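Local atomic coordinates of transcriptional regulator (PDB entry 5CYV), a protein that binds p-coumaroyl-CoA and, as a MarR-family transcriptional regulator, probably binds DNA to control p-hydroxycinnamate metabolism. Residues D9-G12 and F13-R17; G20-L23 and G24-K28; E122-D126 and T127-Q131. All coordinates share one frame; numbering follows the deposited sequence.

How the interactions relate
Interactions 1 and 2 follow one another along helix 11-30, with centres 16 Å apart, and both touch the same p-coumaroyl-CoA. Interaction 1 holds the start of the helix against the coumaroyl end of the ligand. It binds the adenine amino group through the Ser16 carbonyl. Interaction 2 continues the wall along the adenine and the pantetheine, and Val22, Leu23 and Val26 also touch a second ligand molecule. Interaction 3 starts helix 126-140, about 10 Å from interaction 1 and about 9 Å from interaction 2 between nearest atoms. Its Val129 side chain is about 13 Å from a bound p-coumaroyl-CoA. All three touch the second subunit; on helix 11-30 the ligand pocket and the dimer interface meet.

Interaction 1: residues D9-G12 and F13-R17; sequences DDIG and FLLSR. With WCA (p-coumaroyl-CoA), chain I.
Asp10 and Phe13 meet where helix 11-30 begins, with Asp10 at the N-cap. The Asp10 side chain can be followed outward. Its CB packs on Phe13 CB at 3.9 Å. CG, anti to the backbone N (chi1 169°), lies near Phe13 N and the ligand OAJ, which carries the carboxylate over the first turn. There OD1 accepts a capping bond from Phe13 N at 3.1 Å and a weak one from Gly12 N, although the place of OD1 is less certain. The tip, OD2, accepts a hydrogen bond of 2.7 Å from the phenol oxygen OAJ of p-coumaroyl-CoA.

One face of the coumaroyl ring, near its hydroxyl end, lies against the backbone of Gly12 and Phe13. Gly12 has no side chain, and its backbone C comes within 3.4 Å of CAT. Phe13 N is as near to CBS. The Phe13 ring receives the ligand at its edge, where CAW lies in the ring plane and CD1 is 3.8 Å from CAQ. CB of Arg17 lies over the rim of one face of that ring.

Backbone bonds complete the turn: Leu14 N to Asp10 O, Leu15 N to Ile11 O, and Ser16 N to Gly12 O. Further along, Ser16 O accepts a hydrogen bond from the adenine amino nitrogen N6 at 2.8 Å, nearly straight at 165°. Ser16 OG bonds instead to Gly19 O of the second subunit. On another side of the helix, Ile11 CG1 packs on Leu15 CD1 at 4.1 Å. Leu15 also packs on Phe121 of the second subunit.

The first two turns hold two distant groups of a folded ligand, the phenol through a carboxylate and the adenine through a carbonyl. The helix start would probably stabilise negative charge on Asp10, which suits an acceptor for the phenol hydroxyl.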
loop_
_atom_site.group_PDB
_atom_site.type_symbol
_atom_site.label_atom_id
_atom_site.label_comp_id
_atom_site.label_asym_id
_atom_site.label_seq_id
_atom_site.Cartn_x
_atom_site.Cartn_y
_atom_site.Cartn_z
ATOM N N ASP B 9 -11.704 -1.279 -11.699
ATOM C CA ASP B 9 -12.864 -1.188 -10.765
ATOM C C ASP B 9 -12.679 -2.075 -9.521
ATOM O O ASP B 9 -13.551 -2.114 -8.637
ATOM C CB ASP B 9 -14.165 -1.594 -11.475
ATOM C CG ASP B 9 -14.619 -0.560 -12.505
ATOM O OD1 ASP B 9 -14.390 0.656 -12.295
ATOM O OD2 ASP B 9 -15.189 -0.945 -13.537
ATOM N N ASP B 10 -11.577 -2.818 -9.440
ATOM C CA ASP B 10 -11.339 -3.724 -8.336
ATOM C C ASP B 10 -10.839 -2.869 -7.146
ATOM O O ASP B 10 -9.810 -2.274 -7.232
ATOM C CB ASP B 10 -10.306 -4.792 -8.814
ATOM C CG ASP B 10 -9.728 -5.687 -7.695
ATOM O OD1 ASP B 10 -9.888 -5.407 -6.493
ATOM O OD2 ASP B 10 -9.006 -6.659 -8.042
ATOM N N ILE B 11 -11.592 -2.810 -6.055
ATOM C CA ILE B 11 -11.205 -1.959 -4.929
ATOM C C ILE B 11 -9.875 -2.410 -4.316
ATOM O O ILE B 11 -9.093 -1.560 -3.851
ATOM C CB ILE B 11 -12.303 -1.930 -3.854
ATOM C CG1 ILE B 11 -11.998 -0.824 -2.823
ATOM C CG2 ILE B 11 -12.384 -3.234 -3.182
ATOM C CD1 ILE B 11 -12.136 0.532 -3.372
ATOM N N GLY B 12 -9.560 -3.703 -4.404
ATOM C CA GLY B 12 -8.292 -4.177 -3.816
ATOM C C GLY B 12 -7.163 -3.666 -4.677
ATOM O O GLY B 12 -6.157 -3.167 -4.194
ATOM N N PHE B 13 -7.311 -3.776 -5.980
ATOM C CA PHE B 13 -6.311 -3.227 -6.885
ATOM C C PHE B 13 -6.123 -1.748 -6.628
ATOM O O PHE B 13 -4.971 -1.251 -6.588
ATOM C CB PHE B 13 -6.717 -3.441 -8.388
ATOM C CG PHE B 13 -5.907 -2.592 -9.367
ATOM C CD1 PHE B 13 -4.594 -3.005 -9.708
ATOM C CD2 PHE B 13 -6.413 -1.429 -9.910
ATOM C CE1 PHE B 13 -3.836 -2.228 -10.611
ATOM C CE2 PHE B 13 -5.676 -0.645 -10.794
ATOM C CZ PHE B 13 -4.354 -1.067 -11.144
ATOM N N LEU B 14 -7.210 -0.993 -6.525
ATOM C CA LEU B 14 -7.068 0.421 -6.347
ATOM C C LEU B 14 -6.386 0.791 -5.020
ATOM O O LEU B 14 -5.636 1.777 -4.982
ATOM C CB LEU B 14 -8.461 1.093 -6.390
ATOM C CG LEU B 14 -9.107 1.027 -7.785
ATOM C CD1 LEU B 14 -10.602 1.344 -7.670
ATOM C CD2 LEU B 14 -8.397 1.889 -8.823
ATOM N N LEU B 15 -6.686 0.055 -3.947
ATOM C CA LEU B 15 -5.993 0.284 -2.674
ATOM C C LEU B 15 -4.503 0.048 -2.843
ATOM O O LEU B 15 -3.680 0.839 -2.336
ATOM C CB LEU B 15 -6.571 -0.620 -1.604
ATOM C CG LEU B 15 -7.950 -0.123 -1.100
ATOM C CD1 LEU B 15 -8.687 -1.294 -0.402
ATOM C CD2 LEU B 15 -7.896 1.117 -0.132
ATOM N N SER B 16 -4.119 -1.075 -3.440
ATOM C CA SER B 16 -2.691 -1.358 -3.592
ATOM C C SER B 16 -2.073 -0.335 -4.557
ATOM O O SER B 16 -0.896 0.045 -4.367
ATOM C CB SER B 16 -2.491 -2.803 -4.106
ATOM O OG SER B 16 -2.920 -3.746 -3.105
ATOM N N ARG B 17 -2.797 0.040 -5.613
ATOM C CA ARG B 17 -2.283 0.992 -6.572
ATOM C C ARG B 17 -2.012 2.356 -5.932
ATOM O O ARG B 17 -0.887 2.862 -5.974
ATOM C CB ARG B 17 -3.292 1.130 -7.737
ATOM C CG ARG B 17 -2.860 2.115 -8.786
ATOM C CD ARG B 17 -1.790 1.525 -9.726
ATOM N NE ARG B 17 -1.811 2.290 -10.968
ATOM C CZ ARG B 17 -1.291 3.510 -11.103
ATOM N NH1 ARG B 17 -1.386 4.178 -12.238
ATOM N NH2 ARG B 17 -0.684 4.095 -10.077
HETATM C C4 WCA I . 4.043 -3.235 -2.305
HETATM C C5 WCA I . 3.382 -2.738 -3.430
HETATM C C6 WCA I . 2.252 -1.883 -3.184
HETATM C C8 WCA I . 5.075 -3.979 -4.146
HETATM N N1 WCA I . 1.876 -1.682 -1.893
HETATM N N3 WCA I . 3.628 -2.993 -1.032
HETATM C CAV WCA I . -4.253 -6.095 -5.348
HETATM C CAT WCA I . -5.480 -6.601 -5.133
HETATM C CBS WCA I . -6.215 -7.021 -6.235
HETATM O OAJ WCA I . -7.526 -7.445 -5.929
HETATM C CAU WCA I . -5.719 -6.939 -7.534
HETATM C CAW WCA I . -4.452 -6.437 -7.766
HETATM C CBT WCA I . -3.738 -6.041 -6.630
HETATM C CAR WCA I . -2.394 -5.461 -6.660
HETATM C CAQ WCA I . -1.919 -5.077 -8.001
HETATM C CBP WCA I . -0.660 -4.306 -8.018
HETATM O OAD WCA I . 0.023 -4.043 -7.039
HETATM S SBO WCA I . -0.254 -3.760 -9.656
HETATM C CBA WCA I . 1.249 -2.752 -9.394
HETATM C CAY WCA I . 0.808 -1.443 -8.730
HETATM N NBH WCA I . 1.938 -0.512 -8.835
HETATM C CBQ WCA I . 3.002 -0.398 -7.828
HETATM O OAE WCA I . 2.971 -1.143 -6.846
HETATM C CBB WCA I . 4.034 0.660 -8.151
HETATM C CAZ WCA I . 4.510 1.375 -6.823
HETATM N NBI WCA I . 5.273 0.405 -6.068
HETATM C CBR WCA I . 6.563 0.719 -5.665
HETATM O OAF WCA I . 6.968 1.815 -5.938
HETATM C CBX WCA I . 7.388 -0.303 -4.975
HETATM O OAK WCA I . 6.749 -1.550 -5.177
HETATM C CCD WCA I . 7.485 -0.055 -3.463
HETATM C CAA WCA I . 6.116 -0.085 -2.760
HETATM C CAB WCA I . 8.137 1.306 -3.137
HETATM C CBD WCA I . 8.342 -1.157 -2.798
HETATM O OBK WCA I . 9.640 -1.125 -3.443
HETATM P PCG WCA I . 11.026 -1.108 -2.656
HETATM O OAP WCA I . 12.036 -0.508 -3.584
HETATM O OAI WCA I . 10.878 -0.591 -1.279
HETATM O OBN WCA I . 11.460 -2.630 -2.428
HETATM P PCF WCA I . 11.038 -4.028 -3.012
HETATM O OAO WCA I . 11.938 -5.054 -2.289
HETATM O OAH WCA I . 11.032 -3.993 -4.523
HETATM O "O5'" WCA I . 9.514 -4.241 -2.495
HETATM C "C5'" WCA I . 9.230 -4.295 -1.120
HETATM C "C4'" WCA I . 7.957 -5.051 -0.890
HETATM O "O4'" WCA I . 6.973 -3.938 -1.499
HETATM C "C3'" WCA I . 7.798 -6.244 -1.618
HETATM O "O3'" WCA I . 7.266 -7.174 -0.609
HETATM P PCE WCA I . 8.218 -8.367 -0.029
HETATM O OAM WCA I . 8.638 -9.154 -1.250
HETATM O OAN WCA I . 7.308 -9.128 0.913
HETATM O OAG WCA I . 9.353 -7.669 0.654
HETATM C "C2'" WCA I . 6.612 -5.930 -2.614
HETATM O "O2'" WCA I . 5.782 -7.042 -2.815
HETATM C "C1'" WCA I . 5.952 -4.720 -1.870
HETATM N N9 WCA I . 5.104 -4.000 -2.785
HETATM N N7 WCA I . 4.047 -3.191 -4.570
HETATM C C2 WCA I . 2.508 -2.205 -0.874
HETATM N N6 WCA I . 1.582 -1.359 -4.312
#

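Interaction 2: residues G20-L23 and G24-K28. With WCA (p-coumaroyl-CoA), chain I.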
loop_
_atom_site.group_PDB
_atom_site.type_symbol
_atom_site.label_atom_id
_atom_site.label_comp_id
_atom_site.label_asym_id
_atom_site.label_seq_id
_atom_site.Cartn_x
_atom_site.Cartn_y
_atom_site.Cartn_z
ATOM N N GLY B 20 0.624 2.161 -3.194
ATOM C CA GLY B 20 1.983 2.113 -3.726
ATOM C C GLY B 20 2.462 3.449 -4.220
ATOM O O GLY B 20 3.678 3.731 -4.118
ATOM N N MET B 21 1.547 4.238 -4.796
ATOM C CA MET B 21 1.900 5.622 -5.158
ATOM C C MET B 21 2.386 6.388 -3.940
ATOM O O MET B 21 3.422 7.105 -3.982
ATOM C CB MET B 21 0.699 6.370 -5.760
ATOM C CG MET B 21 0.267 5.788 -7.066
ATOM S SD MET B 21 -1.384 6.416 -7.605
ATOM C CE MET B 21 -0.979 8.128 -7.883
ATOM N N VAL B 22 1.663 6.222 -2.851
ATOM C CA VAL B 22 2.023 6.961 -1.635
ATOM C C VAL B 22 3.371 6.471 -1.134
ATOM O O VAL B 22 4.239 7.312 -0.826
ATOM C CB VAL B 22 0.953 6.789 -0.563
ATOM C CG1 VAL B 22 1.456 7.443 0.773
ATOM C CG2 VAL B 22 -0.340 7.499 -0.987
ATOM N N LEU B 23 3.575 5.143 -1.078
ATOM C CA LEU B 23 4.878 4.641 -0.605
ATOM C C LEU B 23 6.060 5.175 -1.420
ATOM O O LEU B 23 7.062 5.596 -0.865
ATOM C CB LEU B 23 4.873 3.087 -0.625
ATOM C CG LEU B 23 3.974 2.440 0.435
ATOM C CD1 LEU B 23 3.708 1.021 0.146
ATOM C CD2 LEU B 23 4.565 2.511 1.856
ATOM N N GLY B 24 5.941 5.163 -2.724
ATOM C CA GLY B 24 7.055 5.596 -3.554
ATOM C C GLY B 24 7.272 7.098 -3.378
ATOM O O GLY B 24 8.418 7.540 -3.320
ATOM N N ALA B 25 6.186 7.870 -3.280
ATOM C CA ALA B 25 6.337 9.311 -3.080
ATOM C C ALA B 25 6.975 9.635 -1.736
ATOM O O ALA B 25 7.766 10.586 -1.621
ATOM C CB ALA B 25 4.970 9.988 -3.198
ATOM N N VAL B 26 6.613 8.894 -0.708
ATOM C CA VAL B 26 7.209 9.105 0.596
ATOM C C VAL B 26 8.686 8.722 0.586
ATOM O O VAL B 26 9.497 9.512 1.083
ATOM C CB VAL B 26 6.479 8.287 1.675
ATOM C CG1 VAL B 26 7.260 8.308 3.013
ATOM C CG2 VAL B 26 5.034 8.782 1.773
ATOM N N ASN B 27 9.073 7.567 -0.005
ATOM C CA ASN B 27 10.515 7.274 -0.050
ATOM C C ASN B 27 11.270 8.394 -0.785
ATOM O O ASN B 27 12.376 8.776 -0.367
ATOM C CB ASN B 27 10.737 5.920 -0.733
ATOM C CG ASN B 27 10.486 4.735 0.189
ATOM O OD1 ASN B 27 10.687 4.835 1.407
ATOM N ND2 ASN B 27 10.047 3.610 -0.381
ATOM N N LYS B 28 10.720 8.897 -1.900
ATOM C CA LYS B 28 11.416 9.947 -2.627
ATOM C C LYS B 28 11.459 11.226 -1.785
ATOM O O LYS B 28 12.516 11.878 -1.736
ATOM C CB LYS B 28 10.729 10.211 -3.970
ATOM C CG LYS B 28 10.926 9.053 -4.984
ATOM C CD LYS B 28 10.209 9.346 -6.298
ATOM C CE LYS B 28 10.331 8.157 -7.247
ATOM N NZ LYS B 28 9.764 6.885 -6.672
HETATM C C4 WCA I . 4.043 -3.235 -2.305
HETATM C C5 WCA I . 3.382 -2.738 -3.430
HETATM C C6 WCA I . 2.252 -1.883 -3.184
HETATM C C8 WCA I . 5.075 -3.979 -4.146
HETATM N N1 WCA I . 1.876 -1.682 -1.893
HETATM N N3 WCA I . 3.628 -2.993 -1.032
HETATM C CAV WCA I . -4.253 -6.095 -5.348
HETATM C CAT WCA I . -5.480 -6.601 -5.133
HETATM C CBS WCA I . -6.215 -7.021 -6.235
HETATM O OAJ WCA I . -7.526 -7.445 -5.929
HETATM C CAU WCA I . -5.719 -6.939 -7.534
HETATM C CAW WCA I . -4.452 -6.437 -7.766
HETATM C CBT WCA I . -3.738 -6.041 -6.630
HETATM C CAR WCA I . -2.394 -5.461 -6.660
HETATM C CAQ WCA I . -1.919 -5.077 -8.001
HETATM C CBP WCA I . -0.660 -4.306 -8.018
HETATM O OAD WCA I . 0.023 -4.043 -7.039
HETATM S SBO WCA I . -0.254 -3.760 -9.656
HETATM C CBA WCA I . 1.249 -2.752 -9.394
HETATM C CAY WCA I . 0.808 -1.443 -8.730
HETATM N NBH WCA I . 1.938 -0.512 -8.835
HETATM C CBQ WCA I . 3.002 -0.398 -7.828
HETATM O OAE WCA I . 2.971 -1.143 -6.846
HETATM C CBB WCA I . 4.034 0.660 -8.151
HETATM C CAZ WCA I . 4.510 1.375 -6.823
HETATM N NBI WCA I . 5.273 0.405 -6.068
HETATM C CBR WCA I . 6.563 0.719 -5.665
HETATM O OAF WCA I . 6.968 1.815 -5.938
HETATM C CBX WCA I . 7.388 -0.303 -4.975
HETATM O OAK WCA I . 6.749 -1.550 -5.177
HETATM C CCD WCA I . 7.485 -0.055 -3.463
HETATM C CAA WCA I . 6.116 -0.085 -2.760
HETATM C CAB WCA I . 8.137 1.306 -3.137
HETATM C CBD WCA I . 8.342 -1.157 -2.798
HETATM O OBK WCA I . 9.640 -1.125 -3.443
HETATM P PCG WCA I . 11.026 -1.108 -2.656
HETATM O OAP WCA I . 12.036 -0.508 -3.584
HETATM O OAI WCA I . 10.878 -0.591 -1.279
HETATM O OBN WCA I . 11.460 -2.630 -2.428
HETATM P PCF WCA I . 11.038 -4.028 -3.012
HETATM O OAO WCA I . 11.938 -5.054 -2.289
HETATM O OAH WCA I . 11.032 -3.993 -4.523
HETATM O "O5'" WCA I . 9.514 -4.241 -2.495
HETATM C "C5'" WCA I . 9.230 -4.295 -1.120
HETATM C "C4'" WCA I . 7.957 -5.051 -0.890
HETATM O "O4'" WCA I . 6.973 -3.938 -1.499
HETATM C "C3'" WCA I . 7.798 -6.244 -1.618
HETATM O "O3'" WCA I . 7.266 -7.174 -0.609
HETATM P PCE WCA I . 8.218 -8.367 -0.029
HETATM O OAM WCA I . 8.638 -9.154 -1.250
HETATM O OAN WCA I . 7.308 -9.128 0.913
HETATM O OAG WCA I . 9.353 -7.669 0.654
HETATM C "C2'" WCA I . 6.612 -5.930 -2.614
HETATM O "O2'" WCA I . 5.782 -7.042 -2.815
HETATM C "C1'" WCA I . 5.952 -4.720 -1.870
HETATM N N9 WCA I . 5.104 -4.000 -2.785
HETATM N N7 WCA I . 4.047 -3.191 -4.570
HETATM C C2 WCA I . 2.508 -2.205 -0.874
HETATM N N6 WCA I . 1.582 -1.359 -4.312
#
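Val22 and Val26 pack one turn apart on helix 11-30, the first long alpha-helix of this MarR-type winged-helix protein. This is the tight part. Val22 CG1 meets Val26 CG2 at 3.9 Å, and the two side chains cross obliquely. Val26 CG2 lies on the backbone-N side of its residue, anti to the carbonyl carbon. That places it close to the preceding turn, 3.1 Å from Val22 O. The same carbonyl accepts Val26 N at 2.9 Å. Both valines also pack on His117 of helix 100-121, and a second p-coumaroyl-CoA touches them. Ala25 packs on Tyr120 of that helix, and its CB is 3.4 Å from Met21 O.

The side with Gly24 and Lys28 is looser. Gly24 adds no side chain, and Lys28 is exposed to solvent. The helix is held by regular backbone bonds, Gly24 N to Gly20 O and Ala25 N to Met21 O.

Asn27 N bonds to Leu23 O in a nearly straight hydrogen bond (171°). Asn27 OD1 accepts from Val37 N, which ties this helix to the start of helix 37-47.

Toward the ligand the surface is again close. Gly20 CA lies 3.5 Å from the adenine amino nitrogen N6. Leu23 CD1 sits over the C2 edge of the adenine, to one side of the ring, 3.6 Å from C2.

Interaction 3: residues E122-D126 and T127-Q131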
loop_
_atom_site.group_PDB
_atom_site.type_symbol
_atom_site.label_atom_id
_atom_site.label_comp_id
_atom_site.label_asym_id
_atom_site.label_seq_id
_atom_site.Cartn_x
_atom_site.Cartn_y
_atom_site.Cartn_z
ATOM N N GLU B 122 -4.966 16.636 -1.174
ATOM C CA GLU B 122 -5.425 17.990 -0.876
ATOM C C GLU B 122 -6.761 18.295 -1.545
ATOM O O GLU B 122 -7.612 18.964 -0.959
ATOM C CB GLU B 122 -4.364 19.011 -1.286
ATOM C CG GLU B 122 -4.692 20.456 -0.821
ATOM C CD GLU B 122 -5.596 21.208 -1.774
ATOM O OE1 GLU B 122 -5.760 20.752 -2.929
ATOM O OE2 GLU B 122 -6.121 22.284 -1.377
ATOM N N GLY B 123 -6.947 17.818 -2.767
ATOM C CA GLY B 123 -8.144 18.159 -3.518
ATOM C C GLY B 123 -9.382 17.353 -3.195
ATOM O O GLY B 123 -10.434 17.580 -3.777
ATOM N N ILE B 124 -9.272 16.431 -2.268
ATOM C CA ILE B 124 -10.444 15.591 -1.962
ATOM C C ILE B 124 -11.328 16.282 -0.914
ATOM O O ILE B 124 -10.812 16.788 0.062
ATOM C CB ILE B 124 -10.002 14.216 -1.441
ATOM C CG1 ILE B 124 -9.035 13.532 -2.414
ATOM C CG2 ILE B 124 -11.236 13.276 -1.257
ATOM C CD1 ILE B 124 -8.435 12.248 -1.834
ATOM N N PRO B 125 -12.661 16.252 -1.104
ATOM C CA PRO B 125 -13.507 16.898 -0.086
ATOM C C PRO B 125 -13.273 16.304 1.305
ATOM O O PRO B 125 -13.102 15.071 1.426
ATOM C CB PRO B 125 -14.928 16.593 -0.570
ATOM C CG PRO B 125 -14.801 16.436 -2.076
ATOM C CD PRO B 125 -13.453 15.696 -2.214
ATOM N N ASP B 126 -13.338 17.159 2.339
ATOM C CA ASP B 126 -13.009 16.733 3.698
ATOM C C ASP B 126 -13.943 15.601 4.111
ATOM O O ASP B 126 -13.508 14.660 4.770
ATOM C CB ASP B 126 -13.164 17.866 4.731
ATOM C CG ASP B 126 -12.110 18.943 4.597
ATOM O OD1 ASP B 126 -11.011 18.644 4.078
ATOM O OD2 ASP B 126 -12.413 20.089 5.022
ATOM N N THR B 127 -15.208 15.681 3.730
ATOM C CA THR B 127 -16.127 14.646 4.179
ATOM C C THR B 127 -15.831 13.270 3.563
ATOM O O THR B 127 -16.067 12.194 4.147
ATOM C CB THR B 127 -17.581 15.087 3.899
ATOM O OG1 THR B 127 -18.451 14.286 4.691
ATOM C CG2 THR B 127 -17.975 14.972 2.415
ATOM N N VAL B 128 -15.289 13.289 2.351
ATOM C CA VAL B 128 -14.818 12.075 1.693
ATOM C C VAL B 128 -13.556 11.503 2.320
ATOM O O VAL B 128 -13.473 10.278 2.517
ATOM C CB VAL B 128 -14.623 12.361 0.192
ATOM C CG1 VAL B 128 -14.046 11.151 -0.538
ATOM C CG2 VAL B 128 -15.965 12.675 -0.419
ATOM N N VAL B 129 -12.587 12.370 2.603
ATOM C CA VAL B 129 -11.377 11.945 3.326
ATOM C C VAL B 129 -11.728 11.367 4.669
ATOM O O VAL B 129 -11.158 10.352 5.071
ATOM C CB VAL B 129 -10.431 13.113 3.543
ATOM C CG1 VAL B 129 -9.189 12.635 4.372
ATOM C CG2 VAL B 129 -10.002 13.615 2.164
ATOM N N ASN B 130 -12.635 12.008 5.386
ATOM C CA ASN B 130 -12.942 11.572 6.714
ATOM C C ASN B 130 -13.529 10.171 6.650
ATOM O O ASN B 130 -13.278 9.318 7.515
ATOM C CB ASN B 130 -13.933 12.504 7.403
ATOM C CG ASN B 130 -13.314 13.858 7.788
ATOM O OD1 ASN B 130 -12.083 13.977 7.824
ATOM N ND2 ASN B 130 -14.153 14.880 8.035
ATOM N N GLN B 131 -14.436 9.955 5.686
ATOM C CA GLN B 131 -14.992 8.604 5.572
ATOM C C GLN B 131 -13.958 7.570 5.171
ATOM O O GLN B 131 -13.963 6.458 5.731
ATOM C CB GLN B 131 -16.203 8.604 4.578
ATOM C CG GLN B 131 -16.800 7.170 4.401
ATOM C CD GLN B 131 -18.098 7.191 3.656
ATOM O OE1 GLN B 131 -19.138 7.703 4.171
ATOM N NE2 GLN B 131 -18.057 6.645 2.491
#
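Ile124 packs on Val128 and Val129 just where the chain turns from the end of helix 100-121 into helix 126-140. The apolar contacts come mainly from one methyl group. Ile124 CG2 stands anti to the backbone N, and from there it touches Val128 CG1 at 3.6 Å and Val129 CG2 at 3.7 Å. The isoleucine crosses both valines at about a right angle. Pro125 CB adds a lighter contact of 4.1 Å with Val128 CG2. Ile124 also packs on Ile139 of the second subunit, and Val128 on its Thr135.

The hydrogen bonds are backbone ones. Pro125, at the N-cap, offers its carbonyl O to Val129 N at 3.0 Å in a nearly straight bond (168°). Val128 N gives the same oxygen a weak second bond. Asn130 N bonds to Asp126 O at 2.9 Å.

Among the polar side chains, Asn130 sends OD1 onward to Arg133 NH1, one turn further along the helix.

The contact thus joins an apolar patch at the dimer interface to an exposed polar side. Asp126 lies in the first turn, where its negative charge would probably suit the positive end of the helix dipole.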